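Local coordinates for mobilization protein A (PDB 2NS6) that nicks one strand of plasmid DNA at the transfer origin, as the metal-dependent relaxase that prepares the strand for export during conjugation, at residues 80-85 against 177-182; 89-94 against 106-111; 96-101 against 166-171; 23-28 against 121-126. All blocks are in the same frame, centred on the assembly; numbering follows the deposited sequence.

Contact 1: 80-85 against 177-182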
loop_
_atom_site.group_PDB
_atom_site.type_symbol
_atom_site.label_atom_id
_atom_site.label_comp_id
_atom_site.label_asym_id
_atom_site.label_seq_id
_atom_site.Cartn_x
_atom_site.Cartn_y
_atom_site.Cartn_z
ATOM N N VAL A 80 11.246 17.221 3.262
ATOM C CA VAL A 80 12.134 17.664 2.182
ATOM C C VAL A 80 13.615 17.679 2.529
ATOM O O VAL A 80 14.458 17.598 1.636
ATOM C CB VAL A 80 11.775 19.088 1.678
ATOM C CG1 VAL A 80 10.643 19.019 0.659
ATOM C CG2 VAL A 80 11.382 19.971 2.848
ATOM N N GLU A 81 13.932 17.787 3.817
ATOM C CA GLU A 81 15.324 17.824 4.260
ATOM C C GLU A 81 16.019 16.482 4.054
ATOM O O GLU A 81 17.223 16.422 3.816
ATOM C CB GLU A 81 15.404 18.192 5.746
ATOM C CG GLU A 81 14.602 19.425 6.166
ATOM C CD GLU A 81 13.353 19.068 6.966
ATOM O OE1 GLU A 81 12.448 18.404 6.410
ATOM O OE2 GLU A 81 13.278 19.443 8.158
ATOM N N LEU A 82 15.248 15.404 4.169
ATOM C CA LEU A 82 15.771 14.050 4.023
ATOM C C LEU A 82 16.289 13.767 2.613
ATOM O O LEU A 82 15.783 14.313 1.636
ATOM C CB LEU A 82 14.675 13.039 4.406
ATOM C CG LEU A 82 14.740 12.293 5.752
ATOM C CD1 LEU A 82 15.258 13.181 6.862
ATOM C CD2 LEU A 82 13.355 11.748 6.089
ATOM N N THR A 83 17.318 12.934 2.508
ATOM C CA THR A 83 17.849 12.585 1.199
ATOM C C THR A 83 16.912 11.532 0.630
ATOM O O THR A 83 16.070 10.992 1.348
ATOM C CB THR A 83 19.264 11.974 1.286
ATOM O OG1 THR A 83 19.196 10.692 1.929
ATOM C CG2 THR A 83 20.191 12.889 2.075
ATOM N N LEU A 84 17.058 11.237 -0.655
ATOM C CA LEU A 84 16.202 10.248 -1.289
ATOM C C LEU A 84 16.324 8.885 -0.603
ATOM O O LEU A 84 15.311 8.227 -0.346
ATOM C CB LEU A 84 16.533 10.138 -2.780
ATOM C CG LEU A 84 15.826 9.012 -3.540
ATOM C CD1 LEU A 84 14.316 9.156 -3.385
ATOM C CD2 LEU A 84 16.226 9.044 -5.005
ATOM N N ASP A 85 17.546 8.457 -0.297
ATOM C CA ASP A 85 17.732 7.171 0.375
ATOM C C ASP A 85 17.022 7.168 1.725
ATOM O O ASP A 85 16.404 6.173 2.112
ATOM C CB ASP A 85 19.219 6.867 0.585
ATOM C CG ASP A 85 19.956 6.631 -0.716
ATOM O OD1 ASP A 85 19.289 6.335 -1.734
ATOM O OD2 ASP A 85 21.207 6.732 -0.720
ATOM N N ASN A 177 9.496 12.026 12.423
ATOM C CA ASN A 177 10.298 12.698 13.439
ATOM C C ASN A 177 11.558 11.904 13.769
ATOM O O ASN A 177 12.670 12.435 13.727
ATOM C CB ASN A 177 9.467 12.908 14.707
ATOM C CG ASN A 177 8.359 13.928 14.511
ATOM O OD1 ASN A 177 7.388 13.966 15.266
ATOM N ND2 ASN A 177 8.506 14.766 13.491
ATOM N N ARG A 178 11.383 10.627 14.090
ATOM C CA ARG A 178 12.517 9.770 14.413
ATOM C C ARG A 178 13.563 9.824 13.296
ATOM O O ARG A 178 14.751 10.006 13.559
ATOM C CB ARG A 178 12.043 8.324 14.608
ATOM C CG ARG A 178 13.143 7.370 15.034
ATOM C CD ARG A 178 12.984 5.991 14.398
ATOM N NE ARG A 178 13.095 6.046 12.939
ATOM C CZ ARG A 178 12.070 6.236 12.109
ATOM N NH1 ARG A 178 12.271 6.278 10.799
ATOM N NH2 ARG A 178 10.842 6.362 12.586
ATOM N N ALA A 179 13.120 9.672 12.052
ATOM C CA ALA A 179 14.024 9.689 10.903
ATOM C C ALA A 179 14.769 11.008 10.772
ATOM O O ALA A 179 15.930 11.043 10.358
ATOM C CB ALA A 179 13.239 9.421 9.621
ATOM N N LEU A 180 14.084 12.094 11.111
ATOM C CA LEU A 180 14.671 13.425 11.032
ATOM C C LEU A 180 15.820 13.610 12.013
ATOM O O LEU A 180 16.904 14.043 11.623
ATOM C CB LEU A 180 13.598 14.487 11.283
ATOM C CG LEU A 180 12.719 14.806 10.074
ATOM C CD1 LEU A 180 11.558 15.727 10.467
ATOM C CD2 LEU A 180 13.585 15.456 9.012
ATOM N N GLU A 181 15.597 13.272 13.278
ATOM C CA GLU A 181 16.652 13.454 14.262
ATOM C C GLU A 181 17.881 12.588 14.012
ATOM O O GLU A 181 19.007 13.074 14.121
ATOM C CB GLU A 181 16.133 13.240 15.689
ATOM C CG GLU A 181 15.723 11.835 16.039
ATOM C CD GLU A 181 15.615 11.631 17.550
ATOM O OE1 GLU A 181 16.645 11.800 18.249
ATOM O OE2 GLU A 181 14.509 11.300 18.037
ATOM N N ARG A 182 17.697 11.318 13.663
ATOM C CA ARG A 182 18.878 10.498 13.417
ATOM C C ARG A 182 19.525 10.858 12.087
ATOM O O ARG A 182 20.540 10.281 11.700
ATOM C CB ARG A 182 18.550 9.007 13.459
ATOM C CG ARG A 182 17.889 8.457 12.232
ATOM C CD ARG A 182 18.202 6.977 12.122
ATOM N NE ARG A 182 17.144 6.279 11.413
ATOM C CZ ARG A 182 15.923 6.106 11.902
ATOM N NH1 ARG A 182 15.619 6.576 13.104
ATOM N NH2 ARG A 182 15.002 5.474 11.187
#

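Contact 2: 89-94 against 106-111. With MN (manganese (II) ion), chain B.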
loop_
_atom_site.group_PDB
_atom_site.type_symbol
_atom_site.label_atom_id
_atom_site.label_comp_id
_atom_site.label_asym_id
_atom_site.label_seq_id
_atom_site.Cartn_x
_atom_site.Cartn_y
_atom_site.Cartn_z
ATOM N N ALA A 89 13.959 4.697 2.865
ATOM C CA ALA A 89 13.942 3.881 4.073
ATOM C C ALA A 89 12.730 4.216 4.928
ATOM O O ALA A 89 12.054 3.318 5.432
ATOM C CB ALA A 89 15.239 4.086 4.876
ATOM N N LEU A 90 12.451 5.506 5.094
ATOM C CA LEU A 90 11.311 5.945 5.907
ATOM C C LEU A 90 9.961 5.433 5.391
ATOM O O LEU A 90 9.156 4.912 6.168
ATOM C CB LEU A 90 11.279 7.480 5.990
ATOM C CG LEU A 90 10.060 8.115 6.663
ATOM C CD1 LEU A 90 9.939 7.629 8.099
ATOM C CD2 LEU A 90 10.185 9.633 6.628
ATOM N N ALA A 91 9.722 5.585 4.089
ATOM C CA ALA A 91 8.474 5.139 3.468
ATOM C C ALA A 91 8.292 3.630 3.615
ATOM O O ALA A 91 7.212 3.161 3.991
ATOM C CB ALA A 91 8.455 5.523 1.981
ATOM N N SER A 92 9.354 2.881 3.319
ATOM C CA SER A 92 9.322 1.422 3.431
ATOM C C SER A 92 9.019 1.071 4.874
ATOM O O SER A 92 8.164 0.232 5.168
ATOM C CB SER A 92 10.677 0.816 3.065
ATOM O OG SER A 92 11.107 1.242 1.789
ATOM N N GLU A 93 9.743 1.727 5.773
ATOM C CA GLU A 93 9.579 1.503 7.198
ATOM C C GLU A 93 8.132 1.716 7.622
ATOM O O GLU A 93 7.561 0.888 8.335
ATOM C CB GLU A 93 10.497 2.445 7.982
ATOM C CG GLU A 93 10.539 2.187 9.481
ATOM C CD GLU A 93 11.174 3.342 10.245
ATOM O OE1 GLU A 93 10.612 4.458 10.197
ATOM O OE2 GLU A 93 12.221 3.137 10.884
ATOM N N PHE A 94 7.526 2.816 7.181
ATOM C CA PHE A 94 6.149 3.083 7.572
ATOM C C PHE A 94 5.172 2.084 6.920
ATOM O O PHE A 94 4.180 1.699 7.532
ATOM C CB PHE A 94 5.774 4.537 7.241
ATOM C CG PHE A 94 4.426 4.964 7.775
ATOM C CD1 PHE A 94 4.143 4.931 9.144
ATOM C CD2 PHE A 94 3.439 5.399 6.905
ATOM C CE1 PHE A 94 2.891 5.333 9.625
ATOM C CE2 PHE A 94 2.188 5.802 7.376
ATOM C CZ PHE A 94 1.914 5.767 8.736
ATOM N N TYR A 106 0.859 -4.962 -0.450
ATOM C CA TYR A 106 0.820 -3.526 -0.666
ATOM C C TYR A 106 1.753 -3.146 -1.785
ATOM O O TYR A 106 2.624 -3.920 -2.167
ATOM C CB TYR A 106 1.248 -2.774 0.603
ATOM C CG TYR A 106 2.742 -2.807 0.865
ATOM C CD1 TYR A 106 3.604 -1.890 0.254
ATOM C CD2 TYR A 106 3.300 -3.780 1.686
ATOM C CE1 TYR A 106 4.989 -1.954 0.459
ATOM C CE2 TYR A 106 4.673 -3.853 1.895
ATOM C CZ TYR A 106 5.512 -2.945 1.282
ATOM O OH TYR A 106 6.872 -3.049 1.477
ATOM N N THR A 107 1.545 -1.936 -2.299
ATOM C CA THR A 107 2.374 -1.357 -3.339
ATOM C C THR A 107 2.471 0.115 -2.961
ATOM O O THR A 107 1.463 0.750 -2.624
ATOM C CB THR A 107 1.737 -1.483 -4.744
ATOM O OG1 THR A 107 1.696 -2.862 -5.136
ATOM C CG2 THR A 107 2.551 -0.710 -5.771
ATOM N N LEU A 108 3.684 0.652 -2.980
ATOM C CA LEU A 108 3.871 2.053 -2.645
ATOM C C LEU A 108 4.784 2.698 -3.661
ATOM O O LEU A 108 5.604 2.042 -4.295
ATOM C CB LEU A 108 4.474 2.203 -1.244
ATOM C CG LEU A 108 5.942 1.857 -1.008
ATOM C CD1 LEU A 108 6.816 3.054 -1.327
ATOM C CD2 LEU A 108 6.145 1.457 0.451
ATOM N N ALA A 109 4.638 4.001 -3.816
ATOM C CA ALA A 109 5.474 4.717 -4.748
ATOM C C ALA A 109 5.752 6.079 -4.132
ATOM O O ALA A 109 4.904 6.641 -3.428
ATOM C CB ALA A 109 4.741 4.860 -6.086
ATOM N N ILE A 110 6.951 6.591 -4.366
ATOM C CA ILE A 110 7.340 7.913 -3.867
ATOM C C ILE A 110 7.324 8.837 -5.083
ATOM O O ILE A 110 7.864 8.490 -6.131
ATOM C CB ILE A 110 8.778 7.901 -3.257
ATOM C CG1 ILE A 110 8.765 7.203 -1.890
ATOM C CG2 ILE A 110 9.302 9.342 -3.129
ATOM C CD1 ILE A 110 10.153 6.991 -1.269
ATOM N N HIS A 111 6.700 10.003 -4.943
ATOM C CA HIS A 111 6.609 10.967 -6.036
ATOM C C HIS A 111 7.362 12.274 -5.781
ATOM O O HIS A 111 7.494 12.718 -4.637
ATOM C CB HIS A 111 5.140 11.297 -6.323
ATOM C CG HIS A 111 4.415 10.229 -7.077
ATOM N ND1 HIS A 111 3.073 10.307 -7.376
ATOM C CD2 HIS A 111 4.853 9.061 -7.614
ATOM C CE1 HIS A 111 2.713 9.237 -8.064
ATOM N NE2 HIS A 111 3.776 8.466 -8.222
HETATM MN MN MN B . 1.521 11.903 -6.570
HETATM O O HOH W 1 2.428 13.562 -8.002
#

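Contact 3: 96-101 against 166-171. With MN (manganese (II) ion), chain D.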
loop_
_atom_site.group_PDB
_atom_site.type_symbol
_atom_site.label_atom_id
_atom_site.label_comp_id
_atom_site.label_asym_id
_atom_site.label_seq_id
_atom_site.Cartn_x
_atom_site.Cartn_y
_atom_site.Cartn_z
ATOM N N GLN A 96 5.710 -1.046 6.323
ATOM C CA GLN A 96 5.810 -2.251 7.134
ATOM C C GLN A 96 5.008 -2.058 8.410
ATOM O O GLN A 96 4.327 -2.968 8.873
ATOM C CB GLN A 96 7.273 -2.528 7.501
ATOM C CG GLN A 96 8.055 -3.155 6.385
ATOM C CD GLN A 96 7.311 -4.343 5.805
ATOM O OE1 GLN A 96 6.928 -5.273 6.534
ATOM N NE2 GLN A 96 7.083 -4.313 4.501
ATOM N N HIS A 97 5.100 -0.863 8.979
ATOM C CA HIS A 97 4.385 -0.566 10.199
ATOM C C HIS A 97 2.893 -0.829 10.057
ATOM O O HIS A 97 2.264 -1.327 10.977
ATOM C CB HIS A 97 4.599 0.888 10.611
ATOM C CG HIS A 97 3.931 1.242 11.905
ATOM N ND1 HIS A 97 4.440 0.873 13.130
ATOM C CD2 HIS A 97 2.759 1.870 12.156
ATOM C CE1 HIS A 97 3.609 1.254 14.083
ATOM N NE2 HIS A 97 2.580 1.859 13.518
ATOM N N LEU A 98 2.329 -0.503 8.900
ATOM C CA LEU A 98 0.904 -0.695 8.674
ATOM C C LEU A 98 0.487 -2.063 8.106
ATOM O O LEU A 98 -0.660 -2.466 8.267
ATOM C CB LEU A 98 0.385 0.413 7.742
ATOM C CG LEU A 98 0.520 1.875 8.207
ATOM C CD1 LEU A 98 -0.017 2.829 7.132
ATOM C CD2 LEU A 98 -0.247 2.068 9.504
ATOM N N THR A 99 1.413 -2.785 7.478
ATOM C CA THR A 99 1.100 -4.066 6.827
ATOM C C THR A 99 1.938 -5.266 7.279
ATOM O O THR A 99 1.679 -6.403 6.868
ATOM C CB THR A 99 1.357 -3.956 5.334
ATOM O OG1 THR A 99 2.770 -3.858 5.125
ATOM C CG2 THR A 99 0.682 -2.702 4.757
ATOM N N GLY A 100 2.941 -5.001 8.109
ATOM C CA GLY A 100 3.850 -6.041 8.557
ATOM C C GLY A 100 3.367 -7.120 9.501
ATOM O O GLY A 100 3.817 -8.269 9.419
ATOM N N ALA A 101 2.464 -6.764 10.401
ATOM C CA ALA A 101 1.935 -7.718 11.361
ATOM C C ALA A 101 1.164 -8.828 10.648
ATOM O O ALA A 101 1.468 -10.007 10.799
ATOM C CB ALA A 101 1.018 -6.998 12.337
ATOM N N GLU A 166 -6.322 8.857 12.964
ATOM C CA GLU A 166 -5.443 9.658 13.807
ATOM C C GLU A 166 -4.290 8.821 14.362
ATOM O O GLU A 166 -3.163 9.302 14.481
ATOM C CB GLU A 166 -6.251 10.317 14.929
ATOM C CG GLU A 166 -7.264 11.318 14.382
ATOM C CD GLU A 166 -6.595 12.517 13.714
ATOM O OE1 GLU A 166 -7.209 13.124 12.810
ATOM O OE2 GLU A 166 -5.454 12.859 14.101
ATOM N N GLN A 167 -4.572 7.564 14.690
ATOM C CA GLN A 167 -3.537 6.671 15.189
ATOM C C GLN A 167 -2.463 6.503 14.118
ATOM O O GLN A 167 -1.279 6.390 14.423
ATOM C CB GLN A 167 -4.130 5.303 15.528
ATOM C CG GLN A 167 -4.488 5.107 16.993
ATOM C CD GLN A 167 -5.382 3.897 17.213
ATOM O OE1 GLN A 167 -5.265 2.884 16.510
ATOM N NE2 GLN A 167 -6.276 3.991 18.199
ATOM N N THR A 168 -2.878 6.482 12.859
ATOM C CA THR A 168 -1.923 6.317 11.771
ATOM C C THR A 168 -1.117 7.606 11.630
ATOM O O THR A 168 0.098 7.579 11.418
ATOM C CB THR A 168 -2.665 5.955 10.468
ATOM O OG1 THR A 168 -3.400 4.736 10.679
ATOM C CG2 THR A 168 -1.684 5.740 9.321
ATOM N N ARG A 169 -1.796 8.735 11.784
ATOM C CA ARG A 169 -1.145 10.037 11.709
ATOM C C ARG A 169 -0.117 10.175 12.823
ATOM O O ARG A 169 0.981 10.679 12.600
ATOM C CB ARG A 169 -2.196 11.141 11.805
ATOM C CG ARG A 169 -2.968 11.298 10.522
ATOM C CD ARG A 169 -4.112 12.266 10.655
ATOM N NE ARG A 169 -4.689 12.544 9.350
ATOM C CZ ARG A 169 -5.773 13.284 9.148
ATOM N NH1 ARG A 169 -6.412 13.825 10.176
ATOM N NH2 ARG A 169 -6.214 13.483 7.911
ATOM N N GLU A 170 -0.462 9.714 14.023
ATOM C CA GLU A 170 0.474 9.792 15.140
ATOM C C GLU A 170 1.648 8.860 14.871
ATOM O O GLU A 170 2.789 9.155 15.230
ATOM C CB GLU A 170 -0.204 9.381 16.445
ATOM C CG GLU A 170 0.710 9.507 17.656
ATOM C CD GLU A 170 0.078 8.991 18.931
ATOM O OE1 GLU A 170 0.706 9.138 20.002
ATOM O OE2 GLU A 170 -1.041 8.435 18.865
ATOM N N ALA A 171 1.360 7.725 14.242
ATOM C CA ALA A 171 2.397 6.756 13.916
ATOM C C ALA A 171 3.323 7.344 12.856
ATOM O O ALA A 171 4.548 7.259 12.973
ATOM C CB ALA A 171 1.767 5.461 13.420
HETATM MN MN MN D . 6.880 0.659 13.366
#

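Contact 4: 23-28 against 121-126. With MN (manganese (II) ion), chain B.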
loop_
_atom_site.group_PDB
_atom_site.type_symbol
_atom_site.label_atom_id
_atom_site.label_comp_id
_atom_site.label_asym_id
_atom_site.label_seq_id
_atom_site.Cartn_x
_atom_site.Cartn_y
_atom_site.Cartn_z
ATOM N N ASP A 23 -0.783 1.198 -11.715
ATOM C CA ASP A 23 -0.027 1.642 -12.881
ATOM C C ASP A 23 0.239 3.138 -12.869
ATOM O O ASP A 23 1.317 3.586 -13.262
ATOM C CB ASP A 23 -0.754 1.248 -14.168
ATOM C CG ASP A 23 -0.445 -0.179 -14.592
ATOM O OD1 ASP A 23 -0.008 -0.969 -13.730
ATOM O OD2 ASP A 23 -0.642 -0.509 -15.780
ATOM N N TYR A 24 -0.735 3.909 -12.406
ATOM C CA TYR A 24 -0.578 5.352 -12.351
ATOM C C TYR A 24 0.494 5.779 -11.342
ATOM O O TYR A 24 1.465 6.447 -11.717
ATOM C CB TYR A 24 -1.915 6.012 -12.017
ATOM C CG TYR A 24 -1.874 7.524 -12.063
ATOM C CD1 TYR A 24 -1.627 8.202 -13.255
ATOM C CD2 TYR A 24 -2.087 8.274 -10.910
ATOM C CE1 TYR A 24 -1.595 9.598 -13.296
ATOM C CE2 TYR A 24 -2.057 9.663 -10.938
ATOM C CZ TYR A 24 -1.813 10.317 -12.133
ATOM O OH TYR A 24 -1.797 11.688 -12.158
ATOM N N ILE A 25 0.346 5.389 -10.074
ATOM C CA ILE A 25 1.337 5.792 -9.073
ATOM C C ILE A 25 2.745 5.257 -9.345
ATOM O O ILE A 25 3.731 5.891 -8.977
ATOM C CB ILE A 25 0.914 5.406 -7.628
ATOM C CG1 ILE A 25 0.868 3.889 -7.455
ATOM C CG2 ILE A 25 -0.430 6.027 -7.307
ATOM C CD1 ILE A 25 0.749 3.459 -5.993
ATOM N N GLN A 26 2.853 4.102 -9.990
ATOM C CA GLN A 26 4.181 3.569 -10.299
ATOM C C GLN A 26 4.630 4.006 -11.697
ATOM O O GLN A 26 5.760 3.740 -12.100
ATOM C CB GLN A 26 4.195 2.039 -10.259
ATOM C CG GLN A 26 4.015 1.395 -8.888
ATOM C CD GLN A 26 4.094 -0.121 -8.977
ATOM O OE1 GLN A 26 3.176 -0.778 -9.473
ATOM N NE2 GLN A 26 5.203 -0.680 -8.515
ATOM N N ARG A 27 3.744 4.672 -12.429
ATOM C CA ARG A 27 4.026 5.098 -13.802
ATOM C C ARG A 27 4.475 3.902 -14.647
ATOM O O ARG A 27 5.522 3.929 -15.304
ATOM C CB ARG A 27 5.074 6.230 -13.835
ATOM C CG ARG A 27 4.557 7.564 -13.270
ATOM C CD ARG A 27 3.208 7.940 -13.899
ATOM N NE ARG A 27 2.441 8.948 -13.153
ATOM C CZ ARG A 27 2.694 10.253 -13.152
ATOM N NH1 ARG A 27 3.706 10.744 -13.852
ATOM N NH2 ARG A 27 1.914 11.076 -12.470
ATOM N N GLU A 28 3.662 2.847 -14.608
ATOM C CA GLU A 28 3.912 1.621 -15.367
ATOM C C GLU A 28 2.840 1.510 -16.444
ATOM O O GLU A 28 1.965 2.374 -16.562
ATOM C CB GLU A 28 3.841 0.382 -14.455
ATOM C CG GLU A 28 4.887 0.329 -13.344
ATOM C CD GLU A 28 6.240 -0.187 -13.816
ATOM O OE1 GLU A 28 6.709 0.236 -14.894
ATOM O OE2 GLU A 28 6.844 -1.015 -13.093
ATOM N N HIS A 121 2.498 7.471 -2.148
ATOM C CA HIS A 121 1.173 6.884 -2.355
ATOM C C HIS A 121 1.327 5.425 -1.933
ATOM O O HIS A 121 2.260 4.755 -2.358
ATOM C CB HIS A 121 0.758 6.955 -3.828
ATOM C CG HIS A 121 0.433 8.337 -4.303
ATOM N ND1 HIS A 121 -0.837 8.868 -4.238
ATOM C CD2 HIS A 121 1.215 9.299 -4.848
ATOM C CE1 HIS A 121 -0.823 10.097 -4.726
ATOM N NE2 HIS A 121 0.410 10.381 -5.102
ATOM N N LEU A 122 0.424 4.936 -1.095
ATOM C CA LEU A 122 0.530 3.560 -0.634
ATOM C C LEU A 122 -0.825 2.873 -0.640
ATOM O O LEU A 122 -1.758 3.314 0.030
ATOM C CB LEU A 122 1.151 3.544 0.773
ATOM C CG LEU A 122 1.413 2.277 1.601
ATOM C CD1 LEU A 122 0.283 2.111 2.569
ATOM C CD2 LEU A 122 1.609 1.048 0.741
ATOM N N MET A 123 -0.948 1.812 -1.429
ATOM C CA MET A 123 -2.204 1.086 -1.467
ATOM C C MET A 123 -2.030 -0.229 -0.737
ATOM O O MET A 123 -1.071 -0.972 -0.963
ATOM C CB MET A 123 -2.696 0.892 -2.911
ATOM C CG MET A 123 -1.643 0.577 -3.939
ATOM S SD MET A 123 -2.189 0.913 -5.676
ATOM C CE MET A 123 -3.430 -0.400 -5.942
ATOM N N ILE A 124 -2.961 -0.480 0.175
ATOM C CA ILE A 124 -2.952 -1.670 1.013
ATOM C C ILE A 124 -4.150 -2.555 0.766
ATOM O O ILE A 124 -5.294 -2.097 0.812
ATOM C CB ILE A 124 -2.984 -1.283 2.489
ATOM C CG1 ILE A 124 -1.929 -0.212 2.760
ATOM C CG2 ILE A 124 -2.766 -2.509 3.356
ATOM C CD1 ILE A 124 -1.889 0.228 4.201
ATOM N N SER A 125 -3.882 -3.830 0.501
ATOM C CA SER A 125 -4.936 -4.812 0.275
ATOM C C SER A 125 -5.291 -5.370 1.646
ATOM O O SER A 125 -4.412 -5.813 2.389
ATOM C CB SER A 125 -4.420 -5.941 -0.618
ATOM O OG SER A 125 -5.321 -7.033 -0.617
ATOM N N GLU A 126 -6.575 -5.351 1.982
ATOM C CA GLU A 126 -7.020 -5.843 3.278
ATOM C C GLU A 126 -7.247 -7.346 3.312
ATOM O O GLU A 126 -8.300 -7.819 3.744
ATOM C CB GLU A 126 -8.285 -5.100 3.707
ATOM C CG GLU A 126 -8.018 -3.660 4.110
ATOM C CD GLU A 126 -9.276 -2.819 4.080
ATOM O OE1 GLU A 126 -9.584 -2.167 5.096
ATOM O OE2 GLU A 126 -9.949 -2.815 3.031
HETATM MN MN MN B . 1.521 11.903 -6.570
HETATM O O HOH W 1 2.428 13.562 -8.002
#

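Contact 1: 80-85 against 177-182
Leu-82 and Leu-180 meet through rather different side-chain torsions. In Leu-180 the first torsion, -80°, turns CG away from the carbonyl carbon to lie beside the backbone N, and the second (172°) extends the chain toward CD1, leaving CD2 to face Leu-82. Leu-82 departs from a staggered first torsion (-105°), and this turn brings its CD1 up to Leu-180: the two side chains cross at about a right angle, with Leu-82 CD1 and Leu-180 CD2 3.5 Å apart. That is a snug methyl-to-methyl contact. The other branch of Leu-82 goes to the preceding residue of the helix, CD2 lying 4.2 Å from Ala-179 CB, while CD1 also comes within 4.2 Å of the Ala-179 O atom. One leucine thus spreads its two methyls over consecutive residues of 177-182. Glu-81 closes the outer side. Its chain bends at the second torsion, so that the carboxylate is folded back over the same Leu-180 methyl, OE2 standing 4.1 Å from CD2. Beyond the two segments, Leu-90 of helix 84-99 packs against both Leu-82 and Ala-179, and Tyr-3 touches Glu-81 and Leu-180. Thr-83, which follows the leucine, is the N-cap of helix 84-99, its OG1 hydrogen-bonded to the backbone N of Gln-86. The contact therefore fastens the approach to one helix against the C-terminal turn of another. No hydrogen bond spans the pair; its chemistry is consistent with apolar packing, most fully around the buried Leu-82, with the glutamate's carboxylate lying against a methyl at the exposed margin.

Contact 2: 89-94 against 106-111
Leu-108 reaches from strand 106-111 to Ala-91 on the helix that packs on one face of the sheet, and its path shows how a strand residue fills a helix–sheet interface. CB leaves the strand on the side facing the helix. A first torsion of 73° sets CG between the backbone N and the carbonyl carbon, and the branch then divides. CD1 lies 4.4 Å from Ala-91 CB; CD2 runs alongside the helix backbone, 4.1 Å from the Ala-91 O atom and 4.4 Å from Ser-92 CA. The flanks of the same leucine are lined by Glu-42, Cys-120 and Leu-122 from the adjoining strands. Two residues along, Ile-110 faces the same way and sends its extended CG1 branch forward until CD1 sits 3.9 Å from Ala-91 CB. The small alanine methyl is thereby received by the ends of two larger side chains, which suits the 9.7 Å separation of the segment axes. Ser-92 gives mainly its backbone carbon to the contact, its hydroxyl being hydrogen-bonded to Glu-42 and to the Lys-88 O atom. His-111, on the other face of the strand, takes no part in this packing: its ND1 binds a manganese ion at 2.4 Å, together with His-119, His-121 and a water molecule. Helix 89-94 runs nearly antiparallel to the strand, at 154°. Strand 106-113 lies between strands 38-44 and 117-124 in the sheet, while Leu-90 on another side of the helix packs against Trp-172 and His-175 of helix 164-181.

Contact 3: 96-101 against 166-171
His-97 and Ala-171 meet at the solvent-facing side of this helix pair, and Leu-98 and Thr-168 meet deeper in. The imidazole of His-97 is set toward the second helix by a first torsion of -177°, CG standing opposite the backbone N, which presents the NE2–CD2 side of the ring to the alanine: Ala-171 CB lies 3.7 Å from NE2 and 3.9 Å from CD2, approaching obliquely. ND1, on the other side of the ring, binds at 2.5 Å a manganese ion separate from the one held by His-111, His-119 and His-121. The ring of His-175, one turn further along the second helix, also meets that of His-97, with planes inclined at about 60°. Leu-98 adopts a different rotamer, CG beside its backbone N (-60°) and the chain then extended, and straddles one methyl: CG2 of Thr-168 is 3.9 Å from CD2 and 4.0 Å from CD1. The two side chains cross at roughly a right angle. Thr-168 divides its duties, since its OG1 is hydrogen-bonded back to the Trp-164 O atom, and the methyl is the branch offered to the leucine. Phe-94, a turn before Leu-98, touches both Thr-168 and Ala-171. The pairing is plain helix–helix packing, joining the C-terminal part of helix 84-99 to the N-terminal half of helix 164-181, in a relaxase fold whose helices pack on a five-stranded antiparallel sheet.

Contact 4: 23-28 against 121-126
Residues 121-124 are the end of a strand and residues 23-26 the last turn of helix 18-26, the two backbones coming nearest at Ile-25 and His-121, whose CA atoms are 6.8 Å apart. The helix stops in a Schellman motif: Arg-27 turns to a positive phi of 54°, its N bonds to Tyr-24 O, and Glu-28 N bonds to Asp-23 O at 2.8 Å. Ile-25 points from this final turn onto the strand. Its first torsion of 66° places CG1 between the backbone N and carbonyl carbon, separating the two branches so that each finds its own partner. CG2 rests 3.8 Å from CB of His-121 and 3.9 Å from the CG atom of that ring, coming in obliquely. CD1 travels onward to Met-123, whose chain bends at its third torsion, and meets SD at 3.9 Å. His-121 is thus packed at its root by the isoleucine while NE2 at the far side of its ring binds manganese at 2.4 Å. The ring's ND1 is buried here with no partner in the model. Tyr-24, assigned as the residue that forms the phosphotyrosyl DNA intermediate, precedes Ile-25, so the packed turn that carries it lies beside the metal-binding strand. Strand 117-124 runs between 71-77 and 106-113, and the helix end lies over that sheet, with Gln-26 reaching Thr-107 and Ala-41 on neighbouring strands.

Overall arrangement
Contacts 2 and 4 illustrate how a relaxase builds its metal centre on one sheet, while contacts 1 and 3 pack helix 164-181 on the region of helix 84-99. The loop leading into helix 84-99 and its C-terminal part meet helix 164-181, and its middle meets the sheet. Contacts 1 and 2 are joined by Leu-82 CD2 packing 3.8 Å from Leu-90 CD2. Contacts 2 and 4, with centres 10 Å apart, grip adjacent strands and converge on one manganese ion through His-111 and His-121. His-111 NE2 lies 2.7 Å from Ile-25 O, a probable hydrogen bond tying a metal ligand to the helix of Tyr-24, whose OH is 6.5 Å from the manganese. Contact 1 lies 23 Å from contact 4, centre to centre.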